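Local atomic coordinates of excinuclease ABC, subunit A. (Deinococcus radiodurans, PDB entry 2VF7), a protein that probably binds DNA and recognises damage in DNA repair, as a zinc-containing UvrA-family member of the ABC superfamily that binds and hydrolyses ATP. Residues A[96-101]-A[404-409]; A[90-95]-A[400-405]; A[368-373]-A[382-387]. The protein carries 1 engineered substitution. All blocks are in the same frame, centred on the assembly; numbering follows the deposited sequence.

Contact 1 of 3, residues A[96-101]-A[404-409]; sequences ALQQAR and VLDEPS. With ADP (adenosine-5'-diphosphate), chain E.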
loop_
_atom_site.group_PDB
_atom_site.type_symbol
_atom_site.label_atom_id
_atom_site.label_comp_id
_atom_site.label_asym_id
_atom_site.label_seq_id
_atom_site.Cartn_x
_atom_site.Cartn_y
_atom_site.Cartn_z
ATOM N N ALA A 96 13.751 -0.119 -8.545
ATOM C CA ALA A 96 15.082 -0.441 -8.032
ATOM C C ALA A 96 15.228 -1.957 -7.931
ATOM O O ALA A 96 14.396 -2.625 -7.302
ATOM C CB ALA A 96 15.342 0.215 -6.675
ATOM N N LEU A 97 16.274 -2.483 -8.572
ATOM C CA LEU A 97 16.594 -3.915 -8.488
ATOM C C LEU A 97 17.391 -4.325 -7.237
ATOM O O LEU A 97 17.762 -5.489 -7.087
ATOM C CB LEU A 97 17.249 -4.411 -9.783
ATOM C CG LEU A 97 16.302 -4.280 -10.997
ATOM C CD1 LEU A 97 16.975 -4.750 -12.256
ATOM C CD2 LEU A 97 14.970 -5.020 -10.771
ATOM N N GLN A 98 17.622 -3.357 -6.342
ATOM C CA GLN A 98 18.159 -3.607 -5.002
ATOM C C GLN A 98 17.281 -2.969 -3.948
ATOM O O GLN A 98 16.676 -1.921 -4.178
ATOM C CB GLN A 98 19.592 -3.084 -4.877
ATOM C CG GLN A 98 20.252 -3.371 -3.520
ATOM C CD GLN A 98 21.623 -3.977 -3.659
ATOM O OE1 GLN A 98 22.620 -3.308 -3.420
ATOM N NE2 GLN A 98 21.688 -5.253 -4.065
ATOM N N GLN A 99 17.220 -3.603 -2.783
ATOM C CA GLN A 99 16.478 -3.077 -1.649
ATOM C C GLN A 99 17.243 -1.944 -0.947
ATOM O O GLN A 99 18.475 -1.862 -1.019
ATOM C CB GLN A 99 16.214 -4.216 -0.667
ATOM C CG GLN A 99 14.841 -4.224 -0.027
ATOM C CD GLN A 99 14.681 -5.420 0.903
ATOM O OE1 GLN A 99 15.238 -5.440 2.008
ATOM N NE2 GLN A 99 13.931 -6.437 0.451
ATOM N N ALA A 100 16.496 -1.087 -0.255
ATOM C CA ALA A 100 17.048 0.093 0.424
ATOM C C ALA A 100 18.103 -0.219 1.500
ATOM O O ALA A 100 17.879 -1.043 2.383
ATOM C CB ALA A 100 15.920 0.930 1.025
ATOM N N ARG A 101 19.254 0.442 1.378
ATOM C CA ARG A 101 20.324 0.533 2.395
ATOM C C ARG A 101 20.152 -0.177 3.743
ATOM O O ARG A 101 20.970 -1.044 4.095
ATOM C CB ARG A 101 20.622 2.004 2.675
ATOM C CG ARG A 101 22.068 2.319 2.917
ATOM C CD ARG A 101 22.843 2.348 1.620
ATOM N NE ARG A 101 23.760 3.473 1.610
ATOM C CZ ARG A 101 24.416 3.904 0.548
ATOM N NH1 ARG A 101 24.286 3.299 -0.614
ATOM N NH2 ARG A 101 25.214 4.954 0.657
ATOM N N VAL A 404 17.055 0.935 -11.795
ATOM C CA VAL A 404 18.150 1.510 -11.010
ATOM C C VAL A 404 18.964 0.390 -10.322
ATOM O O VAL A 404 18.478 -0.307 -9.434
ATOM C CB VAL A 404 17.628 2.548 -9.986
ATOM C CG1 VAL A 404 18.754 3.457 -9.559
ATOM C CG2 VAL A 404 16.493 3.373 -10.586
ATOM N N LEU A 405 20.195 0.204 -10.788
ATOM C CA LEU A 405 21.041 -0.890 -10.322
ATOM C C LEU A 405 22.260 -0.403 -9.506
ATOM O O LEU A 405 22.817 0.671 -9.766
ATOM C CB LEU A 405 21.473 -1.778 -11.501
ATOM C CG LEU A 405 20.431 -2.518 -12.364
ATOM C CD1 LEU A 405 20.301 -1.896 -13.744
ATOM C CD2 LEU A 405 20.855 -3.956 -12.563
ATOM N N ASP A 406 22.659 -1.197 -8.520
ATOM C CA ASP A 406 23.817 -0.853 -7.677
ATOM C C ASP A 406 24.882 -1.945 -7.694
ATOM O O ASP A 406 24.819 -2.891 -6.910
ATOM C CB ASP A 406 23.397 -0.550 -6.239
ATOM C CG ASP A 406 24.596 -0.346 -5.317
ATOM O OD1 ASP A 406 24.868 -1.258 -4.510
ATOM O OD2 ASP A 406 25.288 0.704 -5.421
ATOM N N GLU A 407 25.844 -1.799 -8.606
ATOM C CA GLU A 407 26.912 -2.774 -8.818
ATOM C C GLU A 407 26.418 -4.194 -9.065
ATOM O O GLU A 407 26.487 -5.042 -8.183
ATOM C CB GLU A 407 27.926 -2.731 -7.678
ATOM C CG GLU A 407 28.912 -1.605 -7.811
ATOM C CD GLU A 407 30.001 -1.673 -6.763
ATOM O OE1 GLU A 407 29.988 -0.814 -5.846
ATOM O OE2 GLU A 407 30.859 -2.590 -6.851
ATOM N N PRO A 408 25.935 -4.465 -10.286
ATOM C CA PRO A 408 25.444 -5.793 -10.632
ATOM C C PRO A 408 26.579 -6.764 -10.957
ATOM O O PRO A 408 26.351 -7.983 -11.151
ATOM C CB PRO A 408 24.565 -5.521 -11.865
ATOM C CG PRO A 408 24.593 -3.985 -12.066
ATOM C CD PRO A 408 25.809 -3.524 -11.415
ATOM N N SER A 409 27.792 -6.222 -11.012
ATOM C CA SER A 409 28.997 -6.997 -11.270
ATOM C C SER A 409 29.693 -7.407 -9.977
ATOM O O SER A 409 30.755 -8.020 -10.013
ATOM C CB SER A 409 29.960 -6.154 -12.076
ATOM O OG SER A 409 30.127 -4.923 -11.409
HETATM P PB ADP E . 28.637 6.920 -3.177
HETATM O O1B ADP E . 29.601 7.281 -4.271
HETATM O O2B ADP E . 29.272 6.191 -2.030
HETATM O O3B ADP E . 27.403 6.213 -3.708
HETATM P PA ADP E . 27.098 8.333 -1.319
HETATM O O1A ADP E . 27.007 6.935 -0.703
HETATM O O2A ADP E . 25.842 9.016 -1.747
HETATM O O3A ADP E . 28.129 8.322 -2.548
HETATM O "O5'" ADP E . 27.746 9.278 -0.190
HETATM C "C5'" ADP E . 27.638 10.703 -0.152
HETATM C "C4'" ADP E . 27.175 11.112 1.236
HETATM O "O4'" ADP E . 25.816 10.687 1.401
HETATM C "C3'" ADP E . 27.954 10.489 2.393
HETATM O "O3'" ADP E . 28.163 11.455 3.453
HETATM C "C2'" ADP E . 27.032 9.362 2.837
HETATM O "O2'" ADP E . 27.248 8.938 4.179
HETATM C "C1'" ADP E . 25.652 9.971 2.621
HETATM N N9 ADP E . 24.585 8.969 2.429
HETATM C C8 ADP E . 24.526 8.074 1.420
HETATM N N7 ADP E . 23.445 7.274 1.502
HETATM C C5 ADP E . 22.780 7.681 2.601
HETATM C C6 ADP E . 21.518 7.287 3.251
HETATM N N6 ADP E . 20.780 6.263 2.747
HETATM N N1 ADP E . 21.157 7.956 4.360
HETATM C C2 ADP E . 21.885 8.973 4.877
HETATM N N3 ADP E . 23.033 9.393 4.329
HETATM C C4 ADP E . 23.520 8.798 3.203
#
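Leu97 and Leu405 turn the same way out of their backbones: chi1 is -63° in Leu97 and nearly the same in Leu405, each CG standing beside its own backbone N and anti to the carbonyl carbon. The two side chains lie side by side, pointing the same way, Leu97 CD1 4.0 Å from Leu405 CD2. The backbones pair in parallel where Ala96 meets Val404, with Leu97 N donating to Val404 O at 3.2 Å and an N-H...O angle of 154°. Beyond this bond 96-101 leaves the sheet. The Gln98 side chain crosses that of Asp406 obliquely, in the Asp406 conformer given, their flat ends turned 58° apart; which amide atom faces the carboxylate is doubtful. Asp406 N is held by Gln386 OE1 from helix 382-393. Arg101 departs altogether and reaches the ADP. Its chain bends at chi2 and chi3, and the guanidinium offers its edge to the nucleotide: NH2 gives a bent, in-plane hydrogen bond to O1A of the alpha-phosphate at 3.0 Å, while the same NH2 lies 3.0 Å from adenine N7. An alanine here would probably leave O1A without this donor and adenine N7 without its close neighbour. Lys49, Ser50 and Ser51 of the P-loop region bind the same ADP, and Asp406, in the conformer given, lies close to Ser50, as expected of a Walker B strand end (VLDEPS) beside Walker A. By spanning base and alpha-phosphate, the Arg101 guanidinium probably offsets phosphate charge and helps fix how the adenine is turned.

Contact 2 of 3, residues A[90-95]-A[400-405]; sequences GLPPAV and GVVYVL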
loop_
_atom_site.group_PDB
_atom_site.type_symbol
_atom_site.label_atom_id
_atom_site.label_comp_id
_atom_site.label_asym_id
_atom_site.label_seq_id
_atom_site.Cartn_x
_atom_site.Cartn_y
_atom_site.Cartn_z
ATOM N N GLY A 90 11.191 14.924 -17.481
ATOM C CA GLY A 90 11.442 13.822 -18.416
ATOM C C GLY A 90 11.737 12.479 -17.784
ATOM O O GLY A 90 12.395 11.647 -18.392
ATOM N N LEU A 91 11.224 12.262 -16.575
ATOM C CA LEU A 91 11.556 11.089 -15.768
ATOM C C LEU A 91 10.411 10.073 -15.741
ATOM O O LEU A 91 9.359 10.359 -15.158
ATOM C CB LEU A 91 11.841 11.528 -14.323
ATOM C CG LEU A 91 13.015 10.979 -13.508
ATOM C CD1 LEU A 91 12.544 10.917 -12.058
ATOM C CD2 LEU A 91 13.575 9.621 -13.953
ATOM N N PRO A 92 10.619 8.873 -16.344
ATOM C CA PRO A 92 9.563 7.838 -16.307
ATOM C C PRO A 92 9.432 7.211 -14.899
ATOM O O PRO A 92 10.170 7.587 -13.999
ATOM C CB PRO A 92 10.009 6.802 -17.363
ATOM C CG PRO A 92 11.377 7.211 -17.834
ATOM C CD PRO A 92 11.840 8.412 -17.044
ATOM N N PRO A 93 8.453 6.307 -14.687
ATOM C CA PRO A 93 8.458 5.587 -13.402
ATOM C C PRO A 93 9.714 4.721 -13.240
ATOM O O PRO A 93 10.377 4.425 -14.231
ATOM C CB PRO A 93 7.191 4.730 -13.482
ATOM C CG PRO A 93 6.316 5.458 -14.479
ATOM C CD PRO A 93 7.291 5.934 -15.516
ATOM N N ALA A 94 10.043 4.337 -12.001
ATOM C CA ALA A 94 11.296 3.648 -11.715
ATOM C C ALA A 94 11.139 2.409 -10.837
ATOM O O ALA A 94 10.345 2.406 -9.901
ATOM C CB ALA A 94 12.296 4.620 -11.083
ATOM N N VAL A 95 11.941 1.382 -11.136
ATOM C CA VAL A 95 12.075 0.159 -10.335
ATOM C C VAL A 95 13.531 0.019 -9.854
ATOM O O VAL A 95 14.443 0.064 -10.661
ATOM C CB VAL A 95 11.693 -1.100 -11.177
ATOM C CG1 VAL A 95 11.641 -2.341 -10.302
ATOM C CG2 VAL A 95 10.350 -0.893 -11.892
ATOM N N GLY A 400 8.838 0.875 -20.743
ATOM C CA GLY A 400 8.892 2.282 -20.374
ATOM C C GLY A 400 9.140 2.618 -18.909
ATOM O O GLY A 400 8.570 3.570 -18.412
ATOM N N VAL A 401 9.959 1.840 -18.201
ATOM C CA VAL A 401 10.363 2.196 -16.825
ATOM C C VAL A 401 11.883 2.433 -16.840
ATOM O O VAL A 401 12.534 2.111 -17.832
ATOM C CB VAL A 401 9.985 1.097 -15.740
ATOM C CG1 VAL A 401 8.499 0.965 -15.555
ATOM C CG2 VAL A 401 10.605 -0.260 -16.048
ATOM N N VAL A 402 12.416 3.027 -15.774
ATOM C CA VAL A 402 13.853 3.055 -15.497
ATOM C C VAL A 402 14.237 2.009 -14.454
ATOM O O VAL A 402 13.640 1.949 -13.378
ATOM C CB VAL A 402 14.336 4.405 -14.904
ATOM C CG1 VAL A 402 15.867 4.551 -15.114
ATOM C CG2 VAL A 402 13.602 5.572 -15.506
ATOM N N TYR A 403 15.255 1.208 -14.765
ATOM C CA TYR A 403 15.854 0.295 -13.784
ATOM C C TYR A 403 17.053 0.942 -13.124
ATOM O O TYR A 403 17.946 1.448 -13.800
ATOM C CB TYR A 403 16.257 -1.017 -14.447
ATOM C CG TYR A 403 15.061 -1.876 -14.811
ATOM C CD1 TYR A 403 14.649 -2.025 -16.144
ATOM C CD2 TYR A 403 14.336 -2.523 -13.822
ATOM C CE1 TYR A 403 13.545 -2.824 -16.472
ATOM C CE2 TYR A 403 13.226 -3.306 -14.132
ATOM C CZ TYR A 403 12.841 -3.468 -15.454
ATOM O OH TYR A 403 11.745 -4.271 -15.725
ATOM N N VAL A 404 17.055 0.935 -11.795
ATOM C CA VAL A 404 18.150 1.510 -11.010
ATOM C C VAL A 404 18.964 0.390 -10.322
ATOM O O VAL A 404 18.478 -0.307 -9.434
ATOM C CB VAL A 404 17.628 2.548 -9.986
ATOM C CG1 VAL A 404 18.754 3.457 -9.559
ATOM C CG2 VAL A 404 16.493 3.373 -10.586
ATOM N N LEU A 405 20.195 0.204 -10.788
ATOM C CA LEU A 405 21.041 -0.890 -10.322
ATOM C C LEU A 405 22.260 -0.403 -9.506
ATOM O O LEU A 405 22.817 0.671 -9.766
ATOM C CB LEU A 405 21.473 -1.778 -11.501
ATOM C CG LEU A 405 20.431 -2.518 -12.364
ATOM C CD1 LEU A 405 20.301 -1.896 -13.744
ATOM C CD2 LEU A 405 20.855 -3.956 -12.563
#
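Val402 meets Ala94, Pro92 and Leu91 through CB and CG2. Its CB lies 4.3 Å from the CB of Ala94, the residue beside it on the neighbouring strand. CG1 stands anti to the backbone N (chi1 -160°), which swings CG2 to the side of that N, toward Pro92. There CG2 packs 3.6 Å from Pro92 CG, the two side chains crossing at about a right angle; it also lies 3.7 Å from Pro93 O and 4.3 Å from Leu91 CD2. The backbone of Val402 is gripped at both ends: its N donates to Pro93 O at 2.9 Å and its O accepts from Val95 N, nearly straight at 167°. Val95 O then takes Val404 N at 3.0 Å. The opposite face of the sheet carries Val95, Val401 and Tyr403. Val95 CB sits 4.0 Å from Tyr403 CE2, and Val401 CG2 lies over one ring face toward the rim; the phenol OH goes on to Gln393 OE1. Pro93 of the second subunit packs on both Pro93 and Val401. Helix 49-69 covers the Ala94 side through Tyr58 and Ala61. A residue of one strand bonded to two residues of the next, alternating along the pair, is the pattern of parallel beta strands, here with strand 94-96 outermost within this chain in the 2-3-4-1-5-6 sheet of a P-loop ATPase core.

Contact 3 of 3, residues A[368-373]-A[382-387]; sequences LGYLGL and PGELQR. With ADP (adenosine-5'-diphosphate), chain D.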
loop_
_atom_site.group_PDB
_atom_site.type_symbol
_atom_site.label_atom_id
_atom_site.label_comp_id
_atom_site.label_asym_id
_atom_site.label_seq_id
_atom_site.Cartn_x
_atom_site.Cartn_y
_atom_site.Cartn_z
ATOM N N LEU A 368 23.647 -18.419 -13.498
ATOM C CA LEU A 368 22.922 -18.605 -12.236
ATOM C C LEU A 368 22.349 -20.007 -12.127
ATOM O O LEU A 368 21.463 -20.245 -11.293
ATOM C CB LEU A 368 21.783 -17.585 -12.119
ATOM C CG LEU A 368 22.084 -16.107 -11.875
ATOM C CD1 LEU A 368 20.870 -15.271 -12.245
ATOM C CD2 LEU A 368 22.489 -15.862 -10.423
ATOM N N GLY A 369 22.860 -20.921 -12.961
ATOM C CA GLY A 369 22.330 -22.277 -13.081
ATOM C C GLY A 369 22.836 -23.252 -12.036
ATOM O O GLY A 369 22.577 -24.459 -12.128
ATOM N N TYR A 370 23.550 -22.736 -11.037
ATOM C CA TYR A 370 24.098 -23.553 -9.937
ATOM C C TYR A 370 23.237 -23.459 -8.669
ATOM O O TYR A 370 23.440 -24.208 -7.709
ATOM C CB TYR A 370 25.550 -23.147 -9.632
ATOM C CG TYR A 370 25.686 -21.705 -9.188
ATOM C CD1 TYR A 370 25.917 -20.675 -10.116
ATOM C CD2 TYR A 370 25.564 -21.363 -7.842
ATOM C CE1 TYR A 370 26.019 -19.343 -9.697
ATOM C CE2 TYR A 370 25.670 -20.051 -7.422
ATOM C CZ TYR A 370 25.895 -19.048 -8.348
ATOM O OH TYR A 370 26.001 -17.755 -7.902
ATOM N N LEU A 371 22.291 -22.525 -8.676
ATOM C CA LEU A 371 21.351 -22.331 -7.580
ATOM C C LEU A 371 20.188 -23.314 -7.657
ATOM O O LEU A 371 19.756 -23.691 -8.739
ATOM C CB LEU A 371 20.813 -20.888 -7.589
ATOM C CG LEU A 371 21.797 -19.738 -7.307
ATOM C CD1 LEU A 371 21.156 -18.361 -7.495
ATOM C CD2 LEU A 371 22.415 -19.850 -5.918
ATOM N N GLY A 372 19.677 -23.716 -6.502
ATOM C CA GLY A 372 18.495 -24.587 -6.431
ATOM C C GLY A 372 17.264 -23.752 -6.137
ATOM O O GLY A 372 17.345 -22.754 -5.425
ATOM N N LEU A 373 16.111 -24.146 -6.663
ATOM C CA LEU A 373 14.921 -23.312 -6.476
ATOM C C LEU A 373 14.307 -23.307 -5.060
ATOM O O LEU A 373 13.409 -22.514 -4.778
ATOM C CB LEU A 373 13.881 -23.477 -7.612
ATOM C CG LEU A 373 13.385 -24.750 -8.300
ATOM C CD1 LEU A 373 12.347 -24.336 -9.312
ATOM C CD2 LEU A 373 14.480 -25.526 -9.003
ATOM N N PRO A 382 24.550 -10.143 -2.172
ATOM C CA PRO A 382 23.865 -9.008 -2.842
ATOM C C PRO A 382 23.897 -9.058 -4.375
ATOM O O PRO A 382 22.954 -8.597 -5.024
ATOM C CB PRO A 382 24.647 -7.792 -2.343
ATOM C CG PRO A 382 25.174 -8.213 -1.019
ATOM C CD PRO A 382 25.512 -9.678 -1.155
ATOM N N GLY A 383 24.961 -9.619 -4.943
ATOM C CA GLY A 383 25.134 -9.673 -6.384
ATOM C C GLY A 383 24.396 -10.847 -6.994
ATOM O O GLY A 383 24.023 -10.816 -8.176
ATOM N N GLU A 384 24.188 -11.889 -6.197
ATOM C CA GLU A 384 23.393 -13.024 -6.631
ATOM C C GLU A 384 21.916 -12.651 -6.815
ATOM O O GLU A 384 21.370 -12.870 -7.901
ATOM C CB GLU A 384 23.570 -14.225 -5.699
ATOM C CG GLU A 384 24.664 -15.210 -6.186
ATOM C CD GLU A 384 25.067 -16.273 -5.148
ATOM O OE1 GLU A 384 24.699 -16.144 -3.965
ATOM O OE2 GLU A 384 25.780 -17.237 -5.519
ATOM N N LEU A 385 21.292 -12.065 -5.790
ATOM C CA LEU A 385 19.863 -11.736 -5.888
ATOM C C LEU A 385 19.522 -10.576 -6.792
ATOM O O LEU A 385 18.401 -10.487 -7.267
ATOM C CB LEU A 385 19.152 -11.602 -4.535
ATOM C CG LEU A 385 19.659 -10.853 -3.314
ATOM C CD1 LEU A 385 19.926 -9.376 -3.573
ATOM C CD2 LEU A 385 18.605 -10.988 -2.240
ATOM N N GLN A 386 20.485 -9.700 -7.046
ATOM C CA GLN A 386 20.255 -8.587 -7.949
ATOM C C GLN A 386 20.304 -9.091 -9.372
ATOM O O GLN A 386 19.680 -8.501 -10.238
ATOM C CB GLN A 386 21.265 -7.456 -7.734
ATOM C CG GLN A 386 20.842 -6.132 -8.374
ATOM C CD GLN A 386 21.810 -5.011 -8.128
ATOM O OE1 GLN A 386 21.575 -3.893 -8.546
ATOM N NE2 GLN A 386 22.904 -5.297 -7.435
ATOM N N ARG A 387 21.033 -10.192 -9.584
ATOM C CA ARG A 387 21.162 -10.860 -10.870
ATOM C C ARG A 387 19.959 -11.747 -11.160
ATOM O O ARG A 387 19.545 -11.868 -12.310
ATOM C CB ARG A 387 22.462 -11.683 -10.937
ATOM C CG ARG A 387 23.584 -11.045 -11.761
ATOM C CD ARG A 387 24.909 -11.814 -11.702
ATOM N NE ARG A 387 25.788 -11.316 -10.639
ATOM C CZ ARG A 387 26.423 -12.074 -9.744
ATOM N NH1 ARG A 387 26.311 -13.398 -9.763
ATOM N NH2 ARG A 387 27.189 -11.503 -8.825
HETATM P PB ADP D . 30.955 -18.876 -4.764
HETATM O O1B ADP D . 29.985 -18.014 -5.529
HETATM O O2B ADP D . 31.248 -18.453 -3.352
HETATM O O3B ADP D . 32.181 -19.168 -5.586
HETATM P PA ADP D . 29.536 -20.882 -3.217
HETATM O O1A ADP D . 28.159 -20.327 -3.046
HETATM O O2A ADP D . 30.530 -20.813 -2.102
HETATM O O3A ADP D . 30.212 -20.308 -4.570
HETATM O "O5'" ADP D . 29.295 -22.456 -3.493
HETATM C "C5'" ADP D . 28.867 -22.934 -4.762
HETATM C "C4'" ADP D . 27.886 -24.092 -4.666
HETATM O "O4'" ADP D . 27.438 -24.294 -3.328
HETATM C "C3'" ADP D . 26.655 -23.729 -5.475
HETATM O "O3'" ADP D . 26.169 -24.887 -6.151
HETATM C "C2'" ADP D . 25.655 -23.252 -4.439
HETATM O "O2'" ADP D . 24.287 -23.378 -4.854
HETATM C "C1'" ADP D . 26.014 -24.099 -3.233
HETATM N N9 ADP D . 25.637 -23.404 -1.978
HETATM C C8 ADP D . 26.335 -22.409 -1.382
HETATM N N7 ADP D . 25.734 -21.988 -0.245
HETATM C C5 ADP D . 24.610 -22.729 -0.111
HETATM C C6 ADP D . 23.497 -22.807 0.869
HETATM N N6 ADP D . 23.480 -21.982 1.946
HETATM N N1 ADP D . 22.517 -23.719 0.655
HETATM C C2 ADP D . 22.522 -24.537 -0.422
HETATM N N3 ADP D . 23.502 -24.522 -1.353
HETATM C C4 ADP D . 24.552 -23.658 -1.254
#
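Tyr370 presents the edge of its ring to two partners in its plane, Glu384 OE2 and O2' of the ADP, while the ribose C3' comes within 3.5 Å of Tyr370 CD2 from an oblique direction. The Glu384 carboxylate is turned 39° from the ring. The other flat group, the Arg387 guanidinium, has on one face Gly383 O and Glu384 N, both offset toward its rim; a side chain at position 383 would run into Arg387 NH2, which suits the glycine found there. Between the segments the polar link is Tyr370 OH to Glu384 OE2, modelled at 2.4 Å, so short that its exact length is doubtful. The Glu384 chain extends beyond its CG to meet the hydroxyl. Alongside, Leu368 supplies the apolar part: CD1 packs 4.1 Å from Arg387 CB, and its two methyls lie against helix carbonyls, CD1 against Arg387 O and CD2 against Glu384 O. Tyr370 lies within the type I turn from Leu368 to Leu371, and its carbonyl oxygen accepts from both ribose hydroxyls, O2' at 3.1 Å and O3' at 3.2 Å. This nucleotide sits on the P-loop containing Lys536 and Ser537, and Glu384 belongs to LSPGE, probably the signature motif that in ABC ATPases faces the partner domain's nucleotide. Tyr370 thus stands between the ADP and the start of helix 382-393: its backbone oxygen accepts from both hydroxyls of the sugar, while its phenol, in the model, meets a carboxylate of the probable signature motif at a doubtfully short distance.

Along the chain the segments come as 90-95, 96-101, 368-373, 382-387, 400-405 and 404-409, so contact 3 is nested inside the long loop that contacts 1 and 2 both close. Contacts 1 and 2 share Val404 and Leu405 and follow the same pair of neighbouring strands, contact 1 at its end; their centres are about 13 Å apart. Contact 3 lies about 14 Å from the centre of contact 1 and about 23 Å from that of contact 2. Helix 382-393 leads in sequence into strand 402-406 and is joined to it by Gln386. The contacts thus reach two different ADP molecules, contact 1 through Arg101 and contact 3 through Tyr370, with that strand and helix between them.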